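Long-range contacts in inorganic pyrophosphatase (Coxiella burnetii, PDB 3TR4), which probably catalyses the magnesium-dependent hydrolysis of inorganic diphosphate to two phosphate ions, working as a homohexamer: residues R52-Y57 with D134-F139; G58-T63 with L71-L76. All blocks are in the same frame, centred on the assembly; numbering follows the deposited sequence.

Contact 1. Residues R52-Y57 with D134-F139; sequences RYPCNY and DAISHF
F139 reaches from helix 130-142 into the turn at Y53 and P54, and it gives the largest single share of the buried surface. CG stands anti to the backbone N (chi1 175°), which swings the ring off the helix toward 52-57. F139 CB lies 4.1 Å from P54 CD. F139 CG is 3.7 Å from P54 CD, which sits over the ring face in a CH-pi contact 18° off the normal. Farther out, F139 CE2 passes 3.5 Å from R52 O, a carbonyl hydrogen-bonded to S50 OG of a neighbouring subunit. CE1 and CZ form the leading edge of a tilted edge-to-face pair with Y53: the planes meet at 57°, and F139 CZ comes to 3.4 Å from Y53 CD1 over one face of the tyrosine. One turn back, I136 CG1 packs 3.8 Å from P54 CG. No hydrogen bond crosses between the two segments; the contact is apolar packing, the CH-pi contact and the aromatic pair. Y143, a predicted substrate-binding residue, meets the F139 ring and touches Y53. The arrangement is apolar docking of helix 130-142 on the loop leading into strand 56-59, next to the probable substrate site of this pyrophosphatase.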
ATOM      1  N   ARG B  52      -2.578 -13.254   7.825  1.00 31.28           N
ATOM      2  CA  ARG B  52      -2.639 -13.056   6.385  1.00 28.66           C
ATOM      3  C   ARG B  52      -2.269 -14.339   5.654  1.00 25.70           C
ATOM      4  O   ARG B  52      -1.450 -15.117   6.132  1.00 25.51           O
ATOM      5  CB  ARG B  52      -1.701 -11.931   5.962  1.00 30.91           C
ATOM      6  CG  ARG B  52      -1.906 -10.635   6.726  1.00 35.19           C
ATOM      7  CD  ARG B  52      -3.263 -10.005   6.435  1.00 32.47           C
ATOM      8  NE  ARG B  52      -3.346  -8.671   7.022  1.00 46.60           N
ATOM      9  CZ  ARG B  52      -3.831  -8.416   8.235  1.00 53.85           C
ATOM     10  NH1 ARG B  52      -4.293  -9.406   8.989  1.00 52.41           N
ATOM     11  NH2 ARG B  52      -3.860  -7.171   8.689  1.00 57.48           N
ATOM     12  N   TYR B  53      -2.882 -14.561   4.497  1.00 20.94           N
ATOM     13  CA  TYR B  53      -2.577 -15.737   3.699  1.00 19.91           C
ATOM     14  C   TYR B  53      -1.092 -15.783   3.350  1.00 21.44           C
ATOM     15  O   TYR B  53      -0.514 -14.781   2.932  1.00 25.00           O
ATOM     16  CB  TYR B  53      -3.439 -15.766   2.442  1.00 17.96           C
ATOM     17  CG  TYR B  53      -4.778 -16.416   2.667  1.00 24.49           C
ATOM     18  CD1 TYR B  53      -5.714 -15.836   3.509  1.00 25.59           C
ATOM     19  CD2 TYR B  53      -5.105 -17.610   2.046  1.00 24.79           C
ATOM     20  CE1 TYR B  53      -6.938 -16.423   3.725  1.00 32.25           C
ATOM     21  CE2 TYR B  53      -6.331 -18.208   2.256  1.00 29.55           C
ATOM     22  CZ  TYR B  53      -7.246 -17.609   3.099  1.00 32.86           C
ATOM     23  OH  TYR B  53      -8.473 -18.193   3.320  1.00 33.72           O
ATOM     24  N   PRO B  54      -0.470 -16.951   3.539  1.00 27.49           N
ATOM     25  CA  PRO B  54       0.963 -17.141   3.299  1.00 28.37           C
ATOM     26  C   PRO B  54       1.278 -17.390   1.827  1.00 28.45           C
ATOM     27  O   PRO B  54       2.438 -17.570   1.471  1.00 27.20           O
ATOM     28  CB  PRO B  54       1.271 -18.394   4.109  1.00 28.17           C
ATOM     29  CG  PRO B  54       0.013 -19.189   4.005  1.00 31.98           C
ATOM     30  CD  PRO B  54      -1.104 -18.174   4.063  1.00 34.94           C
ATOM     31  N   CYS B  55       0.248 -17.411   0.989  1.00 22.60           N
ATOM     32  CA  CYS B  55       0.410 -17.622  -0.443  1.00 18.35           C
ATOM     33  C   CYS B  55      -0.907 -17.289  -1.129  1.00 25.50           C
ATOM     34  O   CYS B  55      -1.897 -17.013  -0.453  1.00 19.43           O
ATOM     35  CB  CYS B  55       0.800 -19.072  -0.733  1.00 23.02           C
ATOM     36  SG  CYS B  55      -0.361 -20.310  -0.098  1.00 34.76           S
ATOM     37  N   ASN B  56      -0.928 -17.302  -2.460  1.00 21.69           N
ATOM     38  CA  ASN B  56      -2.181 -17.077  -3.169  1.00 19.81           C
ATOM     39  C   ASN B  56      -3.085 -18.288  -3.020  1.00 26.89           C
ATOM     40  O   ASN B  56      -2.612 -19.406  -2.814  1.00 21.98           O
ATOM     41  CB  ASN B  56      -1.958 -16.774  -4.652  1.00 20.56           C
ATOM     42  CG  ASN B  56      -0.928 -15.691  -4.879  1.00 20.23           C
ATOM     43  OD1 ASN B  56      -1.204 -14.500  -4.718  1.00 22.23           O
ATOM     44  ND2 ASN B  56       0.271 -16.100  -5.262  1.00 23.00           N
ATOM     45  N   TYR B  57      -4.388 -18.059  -3.126  1.00 22.96           N
ATOM     46  CA  TYR B  57      -5.364 -19.117  -2.913  1.00 21.07           C
ATOM     47  C   TYR B  57      -6.454 -19.028  -3.970  1.00 20.66           C
ATOM     48  O   TYR B  57      -6.955 -17.943  -4.266  1.00 23.99           O
ATOM     49  CB  TYR B  57      -5.959 -18.998  -1.509  1.00 23.28           C
ATOM     50  CG  TYR B  57      -7.053 -19.992  -1.184  1.00 30.74           C
ATOM     51  CD1 TYR B  57      -6.752 -21.236  -0.648  1.00 31.47           C
ATOM     52  CD2 TYR B  57      -8.389 -19.674  -1.388  1.00 35.26           C
ATOM     53  CE1 TYR B  57      -7.750 -22.141  -0.337  1.00 39.82           C
ATOM     54  CE2 TYR B  57      -9.392 -20.572  -1.083  1.00 38.39           C
ATOM     55  CZ  TYR B  57      -9.068 -21.804  -0.558  1.00 47.12           C
ATOM     56  OH  TYR B  57     -10.067 -22.698  -0.254  1.00 58.84           O
ATOM     57  N   ASP B 134       5.823 -25.037   6.857  1.00 31.43           N
ATOM     58  CA  ASP B 134       5.380 -24.987   8.247  1.00 33.86           C
ATOM     59  C   ASP B 134       4.483 -23.777   8.484  1.00 32.79           C
ATOM     60  O   ASP B 134       3.469 -23.869   9.175  1.00 35.84           O
ATOM     61  CB  ASP B 134       6.569 -24.967   9.207  1.00 38.72           C
ATOM     62  CG  ASP B 134       7.275 -26.308   9.287  1.00 47.72           C
ATOM     63  OD1 ASP B 134       6.696 -27.318   8.832  1.00 45.51           O
ATOM     64  OD2 ASP B 134       8.407 -26.355   9.813  1.00 55.16           O
ATOM     65  N   ALA B 135       4.864 -22.643   7.904  1.00 31.45           N
ATOM     66  CA  ALA B 135       4.060 -21.431   7.994  1.00 33.01           C
ATOM     67  C   ALA B 135       2.692 -21.632   7.350  1.00 27.15           C
ATOM     68  O   ALA B 135       1.678 -21.166   7.868  1.00 32.16           O
ATOM     69  CB  ALA B 135       4.788 -20.262   7.341  1.00 34.14           C
ATOM     70  N   ILE B 136       2.666 -22.327   6.217  1.00 26.41           N
ATOM     71  CA  ILE B 136       1.417 -22.578   5.511  1.00 26.24           C
ATOM     72  C   ILE B 136       0.504 -23.501   6.311  1.00 27.62           C
ATOM     73  O   ILE B 136      -0.682 -23.216   6.470  1.00 26.58           O
ATOM     74  CB  ILE B 136       1.660 -23.168   4.112  1.00 23.35           C
ATOM     75  CG1 ILE B 136       2.352 -22.134   3.220  1.00 25.03           C
ATOM     76  CG2 ILE B 136       0.340 -23.620   3.487  1.00 23.13           C
ATOM     77  CD1 ILE B 136       2.797 -22.676   1.884  1.00 30.23           C
ATOM     78  N   SER B 137       1.061 -24.602   6.811  1.00 26.50           N
ATOM     79  CA  SER B 137       0.297 -25.549   7.620  1.00 31.27           C
ATOM     80  C   SER B 137      -0.235 -24.884   8.881  1.00 30.09           C
ATOM     81  O   SER B 137      -1.394 -25.065   9.250  1.00 31.35           O
ATOM     82  CB  SER B 137       1.161 -26.749   8.002  1.00 35.15           C
ATOM     83  OG  SER B 137       1.728 -27.345   6.848  1.00 44.62           O
ATOM     84  N   HIS B 138       0.623 -24.114   9.539  1.00 30.59           N
ATOM     85  CA  HIS B 138       0.231 -23.389  10.739  1.00 31.70           C
ATOM     86  C   HIS B 138      -0.957 -22.475  10.456  1.00 31.99           C
ATOM     87  O   HIS B 138      -1.928 -22.456  11.214  1.00 29.82           O
ATOM     88  CB  HIS B 138       1.406 -22.570  11.274  1.00 30.48           C
ATOM     89  CG  HIS B 138       1.074 -21.761  12.487  1.00 32.19           C
ATOM     90  ND1 HIS B 138       0.924 -20.392  12.448  1.00 36.68           N
ATOM     91  CD2 HIS B 138       0.856 -22.128  13.772  1.00 30.78           C
ATOM     92  CE1 HIS B 138       0.634 -19.948  13.658  1.00 34.45           C
ATOM     93  NE2 HIS B 138       0.585 -20.982  14.480  1.00 33.10           N
ATOM     94  N   PHE B 139      -0.880 -21.722   9.361  1.00 26.26           N
ATOM     95  CA  PHE B 139      -1.976 -20.838   8.979  1.00 27.10           C
ATOM     96  C   PHE B 139      -3.311 -21.574   8.860  1.00 24.08           C
ATOM     97  O   PHE B 139      -4.318 -21.137   9.408  1.00 24.82           O
ATOM     98  CB  PHE B 139      -1.678 -20.105   7.667  1.00 27.07           C
ATOM     99  CG  PHE B 139      -2.829 -19.262   7.177  1.00 27.83           C
ATOM    100  CD1 PHE B 139      -3.744 -19.776   6.274  1.00 24.20           C
ATOM    101  CD2 PHE B 139      -3.004 -17.965   7.636  1.00 26.99           C
ATOM    102  CE1 PHE B 139      -4.810 -19.010   5.826  1.00 29.01           C
ATOM    103  CE2 PHE B 139      -4.066 -17.192   7.194  1.00 29.87           C
ATOM    104  CZ  PHE B 139      -4.973 -17.717   6.287  1.00 29.00           C
TER

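Contact 2. Residues G58-T63 with L71-L76. With MN (manganese (II) ion), chain I.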
ATOM      1  N   GLY B  58      -6.820 -20.169  -4.540  1.00 20.43           N
ATOM      2  CA  GLY B  58      -7.847 -20.194  -5.563  1.00 22.68           C
ATOM      3  C   GLY B  58      -8.442 -21.573  -5.742  1.00 20.54           C
ATOM      4  O   GLY B  58      -8.373 -22.409  -4.846  1.00 24.74           O
ATOM      5  N   PHE B  59      -9.020 -21.812  -6.912  1.00 20.36           N
ATOM      6  CA  PHE B  59      -9.646 -23.088  -7.208  1.00 24.02           C
ATOM      7  C   PHE B  59      -9.447 -23.449  -8.672  1.00 24.73           C
ATOM      8  O   PHE B  59      -9.138 -22.586  -9.499  1.00 26.37           O
ATOM      9  CB  PHE B  59     -11.141 -23.030  -6.889  1.00 24.51           C
ATOM     10  CG  PHE B  59     -11.914 -22.093  -7.779  1.00 30.58           C
ATOM     11  CD1 PHE B  59     -12.026 -20.748  -7.461  1.00 29.22           C
ATOM     12  CD2 PHE B  59     -12.520 -22.555  -8.934  1.00 26.52           C
ATOM     13  CE1 PHE B  59     -12.733 -19.884  -8.279  1.00 31.56           C
ATOM     14  CE2 PHE B  59     -13.227 -21.698  -9.755  1.00 28.06           C
ATOM     15  CZ  PHE B  59     -13.335 -20.363  -9.429  1.00 32.40           C
ATOM     16  N   VAL B  60      -9.617 -24.729  -8.985  1.00 26.62           N
ATOM     17  CA  VAL B  60      -9.586 -25.200 -10.365  1.00 23.18           C
ATOM     18  C   VAL B  60     -11.007 -25.240 -10.907  1.00 23.76           C
ATOM     19  O   VAL B  60     -11.848 -25.960 -10.375  1.00 23.00           O
ATOM     20  CB  VAL B  60      -8.993 -26.624 -10.464  1.00 23.41           C
ATOM     21  CG1 VAL B  60      -8.809 -27.033 -11.926  1.00 21.66           C
ATOM     22  CG2 VAL B  60      -7.681 -26.706  -9.714  1.00 20.41           C
ATOM     23  N   PRO B  61     -11.282 -24.472 -11.974  1.00 22.93           N
ATOM     24  CA  PRO B  61     -12.618 -24.472 -12.575  1.00 29.07           C
ATOM     25  C   PRO B  61     -12.924 -25.839 -13.171  1.00 34.70           C
ATOM     26  O   PRO B  61     -11.992 -26.548 -13.543  1.00 28.13           O
ATOM     27  CB  PRO B  61     -12.506 -23.436 -13.701  1.00 28.93           C
ATOM     28  CG  PRO B  61     -11.214 -22.737 -13.495  1.00 28.65           C
ATOM     29  CD  PRO B  61     -10.326 -23.671 -12.752  1.00 26.40           C
ATOM     30  N   SER B  62     -14.203 -26.194 -13.268  1.00 31.92           N
ATOM     31  CA  SER B  62     -14.607 -27.482 -13.831  1.00 32.44           C
ATOM     32  C   SER B  62     -14.093 -28.667 -13.015  1.00 32.51           C
ATOM     33  O   SER B  62     -13.746 -29.710 -13.566  1.00 33.70           O
ATOM     34  CB  SER B  62     -14.168 -27.608 -15.289  1.00 30.40           C
ATOM     35  OG  SER B  62     -14.926 -26.743 -16.113  1.00 35.97           O
ATOM     36  N   THR B  63     -14.047 -28.493 -11.699  1.00 31.61           N
ATOM     37  CA  THR B  63     -13.718 -29.583 -10.791  1.00 32.74           C
ATOM     38  C   THR B  63     -14.677 -29.559  -9.614  1.00 33.25           C
ATOM     39  O   THR B  63     -15.317 -28.541  -9.348  1.00 28.95           O
ATOM     40  CB  THR B  63     -12.279 -29.475 -10.253  1.00 31.04           C
ATOM     41  OG1 THR B  63     -12.171 -28.338  -9.385  1.00 27.70           O
ATOM     42  CG2 THR B  63     -11.294 -29.343 -11.396  1.00 29.59           C
ATOM     43  N   LEU B  71     -12.019 -27.831  -6.565  1.00 29.09           N
ATOM     44  CA  LEU B  71     -10.773 -28.174  -5.886  1.00 25.81           C
ATOM     45  C   LEU B  71      -9.956 -26.935  -5.505  1.00 26.42           C
ATOM     46  O   LEU B  71      -9.692 -26.082  -6.350  1.00 27.29           O
ATOM     47  CB  LEU B  71      -9.938 -29.090  -6.786  1.00 24.68           C
ATOM     48  CG  LEU B  71      -8.564 -29.521  -6.281  1.00 28.88           C
ATOM     49  CD1 LEU B  71      -8.686 -30.261  -4.967  1.00 34.54           C
ATOM     50  CD2 LEU B  71      -7.869 -30.386  -7.323  1.00 29.38           C
ATOM     51  N   ASP B  72      -9.561 -26.847  -4.233  1.00 26.70           N
ATOM     52  CA  ASP B  72      -8.756 -25.731  -3.730  1.00 24.10           C
ATOM     53  C   ASP B  72      -7.302 -25.841  -4.152  1.00 29.42           C
ATOM     54  O   ASP B  72      -6.744 -26.938  -4.213  1.00 28.73           O
ATOM     55  CB  ASP B  72      -8.765 -25.687  -2.205  1.00 30.44           C
ATOM     56  CG  ASP B  72     -10.138 -25.461  -1.628  1.00 36.49           C
ATOM     57  OD1 ASP B  72     -11.012 -24.923  -2.340  1.00 41.74           O
ATOM     58  OD2 ASP B  72     -10.325 -25.813  -0.445  1.00 35.35           O
ATOM     59  N   VAL B  73      -6.676 -24.696  -4.393  1.00 24.46           N
ATOM     60  CA  VAL B  73      -5.266 -24.671  -4.751  1.00 24.36           C
ATOM     61  C   VAL B  73      -4.534 -23.544  -4.036  1.00 24.31           C
ATOM     62  O   VAL B  73      -5.034 -22.422  -3.946  1.00 27.67           O
ATOM     63  CB  VAL B  73      -5.082 -24.508  -6.266  1.00 26.33           C
ATOM     64  CG1 VAL B  73      -3.604 -24.499  -6.625  1.00 26.19           C
ATOM     65  CG2 VAL B  73      -5.811 -25.618  -7.004  1.00 29.69           C
ATOM     66  N   LEU B  74      -3.353 -23.859  -3.511  1.00 18.64           N
ATOM     67  CA  LEU B  74      -2.442 -22.848  -2.997  1.00 15.77           C
ATOM     68  C   LEU B  74      -1.383 -22.599  -4.062  1.00 24.97           C
ATOM     69  O   LEU B  74      -0.732 -23.538  -4.529  1.00 26.60           O
ATOM     70  CB  LEU B  74      -1.773 -23.345  -1.720  1.00 16.54           C
ATOM     71  CG  LEU B  74      -2.732 -23.758  -0.603  1.00 27.16           C
ATOM     72  CD1 LEU B  74      -2.002 -24.536   0.486  1.00 28.12           C
ATOM     73  CD2 LEU B  74      -3.417 -22.531  -0.033  1.00 27.05           C
ATOM     74  N   VAL B  75      -1.203 -21.345  -4.454  1.00 19.13           N
ATOM     75  CA  VAL B  75      -0.205 -21.036  -5.475  1.00 22.81           C
ATOM     76  C   VAL B  75       0.879 -20.108  -4.938  1.00 23.87           C
ATOM     77  O   VAL B  75       0.596 -18.994  -4.503  1.00 22.63           O
ATOM     78  CB  VAL B  75      -0.836 -20.399  -6.725  1.00 24.77           C
ATOM     79  CG1 VAL B  75       0.209 -20.268  -7.826  1.00 27.41           C
ATOM     80  CG2 VAL B  75      -2.018 -21.236  -7.203  1.00 24.30           C
ATOM     81  N   LEU B  76       2.120 -20.583  -4.961  1.00 21.86           N
ATOM     82  CA  LEU B  76       3.256 -19.765  -4.571  1.00 21.73           C
ATOM     83  C   LEU B  76       3.757 -18.987  -5.776  1.00 24.16           C
ATOM     84  O   LEU B  76       3.966 -19.552  -6.847  1.00 25.89           O
ATOM     85  CB  LEU B  76       4.381 -20.638  -4.023  1.00 30.50           C
ATOM     86  CG  LEU B  76       4.037 -21.524  -2.826  1.00 34.69           C
ATOM     87  CD1 LEU B  76       5.216 -22.418  -2.478  1.00 35.67           C
ATOM     88  CD2 LEU B  76       3.639 -20.670  -1.638  1.00 34.99           C
TER
HETATM   89 MN    MN I 176     -12.718 -25.808  -0.092  0.93 55.37          MN
HETATM   90  O   HOH W   1     -13.120 -27.080  -1.568  1.00 45.08           O
HETATM   91  O   HOH W   2     -13.855 -23.988  -1.359  0.90 37.25           O
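G58 and V73 form the antiparallel hydrogen-bonded pair of this two-strand ladder, with two bonds of 2.9 Å: G58 N to V73 O and V73 N to G58 O. F59 and D72 follow as the non-hydrogen-bonded pair, their CB atoms on the same sheet face but their side chains parting. F59 CG lies between the backbone N and the carbonyl carbon (chi1 66°), and the ring leads away toward P70 and strand 16-23, leaving F59 CB 3.4 Å from L71 O. D72 extends instead to the manganese ion. V60 points toward the other strand and meets V73 methyl to methyl: each CG2 is anti to its own carbonyl carbon, and the two side chains approach obliquely, with V60 CG2 a tight 3.5 Å from V73 CG2. V60 N donates to L71 O. Beyond it the loop folds back, and T63 crosses L71 at a slant with its hydroxyl turned inward (chi1 68°). From there T63 OG1 donates to V60 O at 2.6 Å and accepts from L71 N at 2.9 Å in a nearly straight bond (164°), so one hydroxyl ties the turn to the start of the next strand. D72 OD2 binds manganese at 2.4 Å and is also hydrogen-bonded to K106 NZ. D104 also binds this ion, and D67 is the third aspartate of the site. The arrangement is a beta hairpin presenting one aspartate of the three-aspartate metal site of family I soluble pyrophosphatases.

The centres of the two contacts lie about 15 Å apart, and strand 56-59 serves both. Contact 1 takes the loop entering that strand and its first residues, contact 2 its later residues and the chain that follows. Along the chain, 58-63 and 71-76 are nested between 52-57 and 134-139, so a local hairpin sits inside the long loop closed by the helix. Strands 56-59 and 72-75 are neighbours in the mixed sheet, and the segments touch directly: N56 O is 2.9 Å from V75 N, and Y57 OH is 3.1 Å from D72 OD2, both probable hydrogen bonds. The second joins a predicted substrate-binding tyrosine to a metal-binding aspartate, placing the shared strand beside the active site.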